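Local coordinates for uncharacterized protein Atu1872 (Agrobacterium tumefaciens, PDB 2QNT) that is of unknown function but belongs to the glyoxalase/bleomycin resistance/dioxygenase family and forms a two-chain assembly, at residues R21-Y26 against F114-D118; L77-A83 against I122-L128; V85-F89 against Q109-R113. One frame throughout, in Å; residues are numbered along the deposited sequence.

How the interactions relate
Chain order shows how the two four-stranded sheets of one glyoxalase-like chain are tied together. The first segment met from the N terminus, 21-26 on helix 19-29, waits for 114-118, so interaction 1 closes the longest loop and joins the N-terminal half to the second four-stranded sheet. Strand 76-82 then opens interaction 2, which is closed by 122-128 beyond the end of interaction 1; these two therefore cross. Helix 85-92 follows at once, and interaction 3 joins it to 109-113, a short loop lying within both larger ones. Strand 110-115 serves interactions 1 and 3, while its neighbour 121-126 carries interaction 2, whose Glu123 and Glu126 bond to Arg113 and Arg110.

Interaction 1: residues R21-Y26 against F114-D118; sequences RSKSFY and FYDPD
Pro117 sets CD over the centre of one face of the Phe25 ring, 3.5 Å from the centroid and 13° off the normal, a CH-pi contact with CG beside it. At the edge of that ring, CZ of Phe25 meets CE1 of Phe114 at 4.0 Å. CG of Phe25 stands anti to the backbone N (chi1 177°), which swings the ring out from the helix to the proline. Phe25 CD2 covers one face of the Tyr26 ring, and Asp116 lies at its edge: Tyr26 OH donates to OD2 of Asp116 at 2.7 Å, reaching the carboxylate on its anti side. The guanidinium of Arg21 presents a face to Pro117 CB, and its NH2 makes a salt bridge to OD1 of Asp118 at 3.2 Å, the hydrogen bond within it being weak. Asp116 also makes an Asx turn, OD1 accepting from Asp118 N at 2.8 Å and from His120 N. Two waters, each 2.7 Å from Asp118 OD2, bridge it to Ser22 OG; Asp118 OD1 also accepts from Arg17 N. The chemistry thus divides: an apolar clasp round the proline, and two buried carboxylates whose negative charge is probably eased by several donors each.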
loop_
_atom_site.group_PDB
_atom_site.type_symbol
_atom_site.label_atom_id
_atom_site.label_comp_id
_atom_site.label_asym_id
_atom_site.label_seq_id
_atom_site.Cartn_x
_atom_site.Cartn_y
_atom_site.Cartn_z
ATOM N N ARG A 21 -10.699 8.588 -13.271
ATOM C CA ARG A 21 -9.568 9.521 -13.203
ATOM C C ARG A 21 -8.310 8.763 -12.808
ATOM O O ARG A 21 -7.257 8.870 -13.413
ATOM C CB ARG A 21 -9.896 10.592 -12.146
ATOM C CG ARG A 21 -8.764 11.490 -11.656
ATOM C CD ARG A 21 -9.284 12.727 -10.855
ATOM N NE ARG A 21 -9.451 12.475 -9.410
ATOM C CZ ARG A 21 -9.165 13.356 -8.453
ATOM N NH1 ARG A 21 -8.729 14.580 -8.755
ATOM N NH2 ARG A 21 -9.292 13.015 -7.168
ATOM N N SER A 22 -8.431 8.001 -11.734
ATOM C CA SER A 22 -7.301 7.246 -11.230
ATOM C C SER A 22 -6.869 6.158 -12.196
ATOM O O SER A 22 -5.671 6.061 -12.535
ATOM C CB SER A 22 -7.642 6.664 -9.868
ATOM O OG SER A 22 -7.912 7.714 -8.962
ATOM N N LYS A 23 -7.830 5.364 -12.669
ATOM C CA LYS A 23 -7.515 4.267 -13.590
ATOM C C LYS A 23 -6.713 4.787 -14.796
ATOM O O LYS A 23 -5.692 4.217 -15.188
ATOM C CB LYS A 23 -8.801 3.580 -14.041
ATOM C CG LYS A 23 -8.655 2.500 -15.090
ATOM C CD LYS A 23 -9.956 1.734 -15.219
ATOM C CE LYS A 23 -11.009 2.568 -15.928
ATOM N NZ LYS A 23 -12.206 1.755 -16.265
ATOM N N SER A 24 -7.210 5.889 -15.367
ATOM C CA SER A 24 -6.575 6.506 -16.522
ATOM C C SER A 24 -5.170 7.029 -16.181
ATOM O O SER A 24 -4.246 6.903 -16.956
ATOM C CB SER A 24 -7.446 7.632 -17.075
ATOM O OG SER A 24 -8.684 7.139 -17.553
ATOM N N PHE A 25 -5.009 7.619 -15.000
ATOM C CA PHE A 25 -3.689 8.061 -14.555
ATOM C C PHE A 25 -2.692 6.893 -14.468
ATOM O O PHE A 25 -1.585 6.945 -15.041
ATOM C CB PHE A 25 -3.832 8.720 -13.190
ATOM C CG PHE A 25 -2.540 9.166 -12.582
ATOM C CD1 PHE A 25 -2.011 10.374 -12.928
ATOM C CD2 PHE A 25 -1.874 8.398 -11.656
ATOM C CE1 PHE A 25 -0.841 10.820 -12.370
ATOM C CE2 PHE A 25 -0.684 8.832 -11.124
ATOM C CZ PHE A 25 -0.192 10.061 -11.466
ATOM N N TYR A 26 -3.071 5.846 -13.733
ATOM C CA TYR A 26 -2.133 4.725 -13.504
ATOM C C TYR A 26 -1.845 3.944 -14.773
ATOM O O TYR A 26 -0.709 3.511 -14.999
ATOM C CB TYR A 26 -2.615 3.828 -12.346
ATOM C CG TYR A 26 -2.380 4.441 -10.990
ATOM C CD1 TYR A 26 -3.396 5.030 -10.254
ATOM C CD2 TYR A 26 -1.117 4.442 -10.460
ATOM C CE1 TYR A 26 -3.157 5.590 -9.028
ATOM C CE2 TYR A 26 -0.845 4.994 -9.243
ATOM C CZ TYR A 26 -1.864 5.582 -8.499
ATOM O OH TYR A 26 -1.551 6.129 -7.261
ATOM N N PHE A 114 6.137 12.190 -6.614
ATOM C CA PHE A 114 5.050 13.001 -7.121
ATOM C C PHE A 114 3.755 12.553 -6.517
ATOM O O PHE A 114 3.686 11.544 -5.831
ATOM C CB PHE A 114 4.987 12.948 -8.649
ATOM C CG PHE A 114 4.883 11.563 -9.216
ATOM C CD1 PHE A 114 3.651 11.026 -9.560
ATOM C CD2 PHE A 114 6.006 10.808 -9.456
ATOM C CE1 PHE A 114 3.553 9.768 -10.087
ATOM C CE2 PHE A 114 5.894 9.534 -9.992
ATOM C CZ PHE A 114 4.652 9.030 -10.308
ATOM N N TYR A 115 2.695 13.288 -6.804
ATOM C CA TYR A 115 1.366 12.960 -6.299
ATOM C C TYR A 115 0.510 12.302 -7.364
ATOM O O TYR A 115 0.592 12.664 -8.544
ATOM C CB TYR A 115 0.635 14.222 -5.856
ATOM C CG TYR A 115 1.303 14.931 -4.713
ATOM C CD1 TYR A 115 1.336 14.382 -3.441
ATOM C CD2 TYR A 115 1.960 16.129 -4.917
ATOM C CE1 TYR A 115 1.969 15.049 -2.386
ATOM C CE2 TYR A 115 2.597 16.785 -3.892
ATOM C CZ TYR A 115 2.598 16.239 -2.623
ATOM O OH TYR A 115 3.235 16.896 -1.588
ATOM N N ASP A 116 -0.321 11.359 -6.948
ATOM C CA ASP A 116 -1.407 10.878 -7.805
ATOM C C ASP A 116 -2.579 11.856 -7.770
ATOM O O ASP A 116 -2.516 12.861 -7.067
ATOM C CB ASP A 116 -1.732 9.414 -7.515
ATOM C CG ASP A 116 -2.737 9.197 -6.444
ATOM O OD1 ASP A 116 -3.151 10.147 -5.741
ATOM O OD2 ASP A 116 -3.194 8.026 -6.296
ATOM N N PRO A 117 -3.619 11.626 -8.578
ATOM C CA PRO A 117 -4.726 12.561 -8.632
ATOM C C PRO A 117 -5.420 12.823 -7.292
ATOM O O PRO A 117 -6.075 13.855 -7.150
ATOM C CB PRO A 117 -5.685 11.902 -9.628
ATOM C CG PRO A 117 -4.742 11.171 -10.553
ATOM C CD PRO A 117 -3.735 10.575 -9.610
ATOM N N ASP A 118 -5.298 11.928 -6.322
ATOM C CA ASP A 118 -5.930 12.077 -5.015
ATOM C C ASP A 118 -4.944 12.610 -3.986
ATOM O O ASP A 118 -5.331 12.816 -2.818
ATOM C CB ASP A 118 -6.513 10.744 -4.547
ATOM C CG ASP A 118 -7.709 10.355 -5.349
ATOM O OD1 ASP A 118 -8.835 10.707 -4.930
ATOM O OD2 ASP A 118 -7.522 9.751 -6.423
HETATM O O HOH W 1 -9.516 9.951 -8.212
HETATM O O HOH W 2 -5.591 8.410 -7.725
#

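Interaction 2: residues L77-A83 against I122-L128; sequences LLYFEHA and IEVGESL
Phe80 and Ile122 interlock on one face of a parallel strand pair, CG2 of the isoleucine filling the angle beside CD2 of the ring at 3.8 Å. The phenyl group leans back along its strand because CG lies beside the backbone N (chi1 -63°), and this leaves the carbonyl O of Glu123 at the ring's edge, near its plane. Leu78 CB and Val124 CG2 continue the same apolar surface. On the other face, Glu123 is the bump: its extended chain passes between Leu77 and Tyr79, with OE1 3.4 Å from CD2 of Leu77 and OE2 at the edge of the tyrosine ring, 3.3 Å from CE1. The carboxylate stands steeply to that ring, their planes 78° apart. Gly125 comes next and, having no side chain, leaves room for Tyr79 and Glu81 to lean across toward Leu128. Tyr79 OH donates to OE2 of Glu81 at 2.6 Å, while Glu81 OE1 accepts from Leu128 N, met from above the carboxylate plane at 3.2 Å; the leucine side chain lies against OE2. Between the faces runs a parallel ladder, regular as far as Glu81 and Gly125 and splayed at His82 and Glu126. Glu123 OE1 also pairs with Arg113 and hydrogen-bonds to a bound buffer molecule, probably from the crystallisation liquor, consistent with a pocket here. Strand 110-115 flanks 121-126 on its other side, helix 19-29 packs on Leu78 and Ile122, and strand 76-82 pairs antiparallel with a strand of the second subunit, carrying the sheet across the interface.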
loop_
_atom_site.group_PDB
_atom_site.type_symbol
_atom_site.label_atom_id
_atom_site.label_comp_id
_atom_site.label_asym_id
_atom_site.label_seq_id
_atom_site.Cartn_x
_atom_site.Cartn_y
_atom_site.Cartn_z
ATOM N N LEU A 77 3.822 5.831 1.354
ATOM C CA LEU A 77 4.454 6.039 0.081
ATOM C C LEU A 77 4.206 4.821 -0.767
ATOM O O LEU A 77 4.349 3.691 -0.313
ATOM C CB LEU A 77 5.968 6.243 0.245
ATOM C CG LEU A 77 6.764 6.485 -1.019
ATOM C CD1 LEU A 77 6.421 7.800 -1.712
ATOM C CD2 LEU A 77 8.284 6.438 -0.716
ATOM N N LEU A 78 3.810 5.032 -2.023
ATOM C CA LEU A 78 3.658 3.935 -2.996
ATOM C C LEU A 78 4.908 3.870 -3.866
ATOM O O LEU A 78 5.187 4.824 -4.609
ATOM C CB LEU A 78 2.409 4.147 -3.835
ATOM C CG LEU A 78 1.131 4.203 -3.017
ATOM C CD1 LEU A 78 -0.045 4.755 -3.845
ATOM C CD2 LEU A 78 0.814 2.847 -2.421
ATOM N N TYR A 79 5.664 2.777 -3.776
ATOM C CA TYR A 79 6.998 2.678 -4.343
ATOM C C TYR A 79 6.976 1.747 -5.550
ATOM O O TYR A 79 6.665 0.556 -5.445
ATOM C CB TYR A 79 7.999 2.204 -3.258
ATOM C CG TYR A 79 9.371 1.921 -3.809
ATOM C CD1 TYR A 79 10.178 2.922 -4.295
ATOM C CD2 TYR A 79 9.851 0.642 -3.859
ATOM C CE1 TYR A 79 11.398 2.656 -4.854
ATOM C CE2 TYR A 79 11.108 0.353 -4.406
ATOM C CZ TYR A 79 11.851 1.368 -4.909
ATOM O OH TYR A 79 13.116 1.159 -5.457
ATOM N N PHE A 80 7.367 2.320 -6.686
ATOM C CA PHE A 80 7.454 1.665 -7.993
ATOM C C PHE A 80 8.880 1.765 -8.513
ATOM O O PHE A 80 9.624 2.680 -8.165
ATOM C CB PHE A 80 6.572 2.375 -9.047
ATOM C CG PHE A 80 5.083 2.373 -8.764
ATOM C CD1 PHE A 80 4.232 1.584 -9.483
ATOM C CD2 PHE A 80 4.504 3.245 -7.859
ATOM C CE1 PHE A 80 2.855 1.574 -9.286
ATOM C CE2 PHE A 80 3.138 3.271 -7.685
ATOM C CZ PHE A 80 2.324 2.445 -8.378
ATOM N N GLU A 81 9.240 0.828 -9.376
ATOM C CA GLU A 81 10.513 0.856 -10.103
ATOM C C GLU A 81 10.247 0.768 -11.591
ATOM O O GLU A 81 9.290 0.168 -12.026
ATOM C CB GLU A 81 11.441 -0.295 -9.668
ATOM C CG GLU A 81 12.053 -0.082 -8.284
ATOM C CD GLU A 81 12.886 -1.230 -7.749
ATOM O OE1 GLU A 81 13.175 -2.163 -8.513
ATOM O OE2 GLU A 81 13.253 -1.235 -6.547
ATOM N N HIS A 82 11.146 1.365 -12.358
ATOM C CA HIS A 82 11.076 1.345 -13.811
ATOM C C HIS A 82 12.453 0.997 -14.342
ATOM O O HIS A 82 13.462 1.492 -13.855
ATOM C CB HIS A 82 10.620 2.692 -14.351
ATOM C CG HIS A 82 10.110 2.674 -15.759
ATOM N ND1 HIS A 82 10.942 2.569 -16.857
ATOM C CD2 HIS A 82 8.854 2.807 -16.250
ATOM C CE1 HIS A 82 10.211 2.622 -17.957
ATOM N NE2 HIS A 82 8.940 2.756 -17.617
ATOM N N ALA A 83 12.456 0.199 -15.397
ATOM C CA ALA A 83 13.676 -0.182 -16.077
ATOM C C ALA A 83 14.499 0.969 -16.650
ATOM O O ALA A 83 15.726 0.859 -16.808
ATOM C CB ALA A 83 13.338 -1.180 -17.205
ATOM N N ILE A 122 3.744 9.062 -4.472
ATOM C CA ILE A 122 4.342 8.025 -5.306
ATOM C C ILE A 122 5.814 8.277 -5.565
ATOM O O ILE A 122 6.229 9.405 -5.843
ATOM C CB ILE A 122 3.678 7.956 -6.697
ATOM C CG1 ILE A 122 2.244 7.447 -6.586
ATOM C CG2 ILE A 122 4.475 7.042 -7.630
ATOM C CD1 ILE A 122 1.444 7.667 -7.838
ATOM N N GLU A 123 6.584 7.201 -5.520
ATOM C CA GLU A 123 7.991 7.229 -5.928
ATOM C C GLU A 123 8.170 6.279 -7.075
ATOM O O GLU A 123 7.663 5.164 -7.035
ATOM C CB GLU A 123 8.876 6.799 -4.750
ATOM C CG GLU A 123 10.351 6.691 -5.129
ATOM C CD GLU A 123 11.248 6.363 -3.986
ATOM O OE1 GLU A 123 10.895 6.660 -2.831
ATOM O OE2 GLU A 123 12.305 5.768 -4.295
ATOM N N VAL A 124 8.917 6.747 -8.087
ATOM C CA VAL A 124 9.394 5.901 -9.171
ATOM C C VAL A 124 10.902 5.953 -9.131
ATOM O O VAL A 124 11.499 7.003 -9.344
ATOM C CB VAL A 124 8.834 6.325 -10.532
ATOM C CG1 VAL A 124 9.483 5.528 -11.667
ATOM C CG2 VAL A 124 7.317 6.218 -10.577
ATOM N N GLY A 125 11.512 4.801 -8.919
ATOM C CA GLY A 125 12.957 4.675 -8.871
ATOM C C GLY A 125 13.497 3.782 -9.941
ATOM O O GLY A 125 12.795 2.899 -10.478
ATOM N N GLU A 126 14.781 3.972 -10.229
ATOM C CA GLU A 126 15.443 3.026 -11.112
ATOM C C GLU A 126 15.454 1.661 -10.463
ATOM O O GLU A 126 15.457 1.531 -9.241
ATOM C CB GLU A 126 16.856 3.462 -11.469
ATOM C CG GLU A 126 17.803 3.540 -10.302
ATOM C CD GLU A 126 19.164 4.015 -10.738
ATOM O OE1 GLU A 126 19.633 3.577 -11.819
ATOM O OE2 GLU A 126 19.752 4.832 -10.025
ATOM N N SER A 127 15.501 0.634 -11.297
ATOM C CA SER A 127 15.397 -0.732 -10.840
ATOM C C SER A 127 16.595 -1.056 -9.962
ATOM O O SER A 127 17.717 -0.612 -10.221
ATOM C CB SER A 127 15.337 -1.676 -12.061
ATOM O OG SER A 127 14.012 -1.671 -12.579
ATOM N N LEU A 128 16.321 -1.815 -8.900
ATOM C CA LEU A 128 17.345 -2.304 -8.000
ATOM C C LEU A 128 17.531 -3.804 -8.231
ATOM O O LEU A 128 18.657 -4.294 -8.240
ATOM C CB LEU A 128 16.929 -2.048 -6.542
ATOM C CG LEU A 128 16.817 -0.583 -6.110
ATOM C CD1 LEU A 128 16.366 -0.483 -4.667
ATOM C CD2 LEU A 128 18.123 0.203 -6.308
HETATM O O HOH W 3 11.016 -2.329 -13.180
#

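Interaction 3: residues V85-F89 against Q109-R113; sequences VDAAF and QRVFR
Phe89 and Phe112 form the tight part of the contact, a T-shaped pair in which the edge of Phe89 is directed at the face of Phe112. Their centroids are 5.0 Å apart and the planes stand at 75°. CD1 of Phe89 comes to 3.6 Å from CG of Phe112, and CB of Phe89 adds a CH-pi contact over the same ring. Phe112 reaches the helix because CG sits between its own backbone N and carbonyl carbon (chi1 64°), and its rim is then bounded by CG2 of Val85, 4.1 Å from CE2, and by Ala88 CB.

Quite different is the side open to solvent, where the exposed Asp86 meets Arg110. The guanidinium grips the carboxylate end-on: NH2 reaches OD1 at 2.7 Å through the syn lone pair, and NH1 reaches OD2 at 3.1 Å with an almost straight N-H (173°). These two bonds, with a weak third from NH1 to OD1, limit the turning of both groups, although the two planes are not quite coplanar. Under this bridge CG1 of Val85 approaches NH1 of Arg110.

Helix 85-92 thus lies along one side of the second sheet, its 85-89 axis roughly parallel to that of 110-113 and about 9.5 Å from it, and also leans on Leu102 of strand 98-104. Strand 121-126 contributes Val124 against Phe112 and Glu126 against Val85.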
loop_
_atom_site.group_PDB
_atom_site.type_symbol
_atom_site.label_atom_id
_atom_site.label_comp_id
_atom_site.label_asym_id
_atom_site.label_seq_id
_atom_site.Cartn_x
_atom_site.Cartn_y
_atom_site.Cartn_z
ATOM N N VAL A 85 14.362 4.789 -15.818
ATOM C CA VAL A 85 13.817 5.859 -15.014
ATOM C C VAL A 85 13.890 7.199 -15.744
ATOM O O VAL A 85 13.035 8.042 -15.544
ATOM C CB VAL A 85 14.472 5.934 -13.610
ATOM C CG1 VAL A 85 15.849 6.563 -13.648
ATOM C CG2 VAL A 85 13.538 6.680 -12.632
ATOM N N ASP A 86 14.879 7.385 -16.607
ATOM C CA ASP A 86 14.949 8.619 -17.394
ATOM C C ASP A 86 13.784 8.761 -18.368
ATOM O O ASP A 86 13.220 9.841 -18.489
ATOM C CB ASP A 86 16.266 8.692 -18.150
ATOM C CG ASP A 86 17.440 8.739 -17.211
ATOM O OD1 ASP A 86 17.592 9.753 -16.528
ATOM O OD2 ASP A 86 18.204 7.752 -17.146
ATOM N N ALA A 87 13.457 7.681 -19.066
ATOM C CA ALA A 87 12.313 7.676 -19.980
ATOM C C ALA A 87 11.027 7.863 -19.191
ATOM O O ALA A 87 10.153 8.621 -19.620
ATOM C CB ALA A 87 12.254 6.382 -20.808
ATOM N N ALA A 88 10.891 7.178 -18.050
ATOM C CA ALA A 88 9.702 7.318 -17.221
ATOM C C ALA A 88 9.527 8.769 -16.802
ATOM O O ALA A 88 8.408 9.286 -16.797
ATOM C CB ALA A 88 9.761 6.407 -15.951
ATOM N N PHE A 89 10.615 9.405 -16.366
ATOM C CA PHE A 89 10.524 10.790 -15.914
ATOM C C PHE A 89 10.081 11.714 -17.056
ATOM O O PHE A 89 9.203 12.578 -16.883
ATOM C CB PHE A 89 11.878 11.237 -15.361
ATOM C CG PHE A 89 11.876 12.625 -14.813
ATOM C CD1 PHE A 89 11.174 12.924 -13.659
ATOM C CD2 PHE A 89 12.609 13.623 -15.411
ATOM C CE1 PHE A 89 11.156 14.213 -13.156
ATOM C CE2 PHE A 89 12.616 14.906 -14.883
ATOM C CZ PHE A 89 11.865 15.201 -13.781
ATOM N N GLN A 109 20.524 5.517 -5.414
ATOM C CA GLN A 109 19.493 5.266 -6.416
ATOM C C GLN A 109 18.874 6.571 -6.895
ATOM O O GLN A 109 18.578 7.441 -6.088
ATOM C CB GLN A 109 18.399 4.396 -5.784
ATOM C CG GLN A 109 17.303 3.942 -6.703
ATOM C CD GLN A 109 16.122 3.369 -5.938
ATOM O OE1 GLN A 109 16.007 3.533 -4.720
ATOM N NE2 GLN A 109 15.249 2.663 -6.645
ATOM N N ARG A 110 18.654 6.692 -8.205
ATOM C CA ARG A 110 17.941 7.824 -8.780
ATOM C C ARG A 110 16.437 7.570 -8.768
ATOM O O ARG A 110 15.969 6.548 -9.296
ATOM C CB ARG A 110 18.425 8.057 -10.199
ATOM C CG ARG A 110 19.900 8.384 -10.256
ATOM C CD ARG A 110 20.416 8.371 -11.655
ATOM N NE ARG A 110 19.853 9.441 -12.437
ATOM C CZ ARG A 110 19.316 9.312 -13.643
ATOM N NH1 ARG A 110 19.257 8.114 -14.249
ATOM N NH2 ARG A 110 18.859 10.407 -14.245
ATOM N N VAL A 111 15.697 8.493 -8.144
ATOM C CA VAL A 111 14.249 8.400 -8.069
ATOM C C VAL A 111 13.605 9.744 -8.261
ATOM O O VAL A 111 14.217 10.771 -8.034
ATOM C CB VAL A 111 13.760 7.792 -6.701
ATOM C CG1 VAL A 111 14.679 6.641 -6.259
ATOM C CG2 VAL A 111 13.643 8.827 -5.607
ATOM N N PHE A 112 12.324 9.750 -8.636
ATOM C CA PHE A 112 11.512 10.957 -8.541
ATOM C C PHE A 112 10.248 10.646 -7.779
ATOM O O PHE A 112 9.854 9.498 -7.658
ATOM C CB PHE A 112 11.240 11.602 -9.913
ATOM C CG PHE A 112 10.431 10.790 -10.900
ATOM C CD1 PHE A 112 9.133 11.179 -11.236
ATOM C CD2 PHE A 112 10.995 9.748 -11.592
ATOM C CE1 PHE A 112 8.411 10.506 -12.213
ATOM C CE2 PHE A 112 10.266 9.083 -12.579
ATOM C CZ PHE A 112 8.977 9.464 -12.864
ATOM N N ARG A 113 9.624 11.683 -7.222
ATOM C CA ARG A 113 8.453 11.504 -6.356
ATOM C C ARG A 113 7.412 12.558 -6.726
ATOM O O ARG A 113 7.756 13.675 -7.138
ATOM C CB ARG A 113 8.838 11.604 -4.895
ATOM C CG ARG A 113 9.856 10.544 -4.471
ATOM C CD ARG A 113 10.069 10.490 -2.969
ATOM N NE ARG A 113 11.045 9.472 -2.555
ATOM C CZ ARG A 113 12.308 9.722 -2.230
ATOM N NH1 ARG A 113 12.825 10.949 -2.289
ATOM N NH2 ARG A 113 13.110 8.752 -1.811
#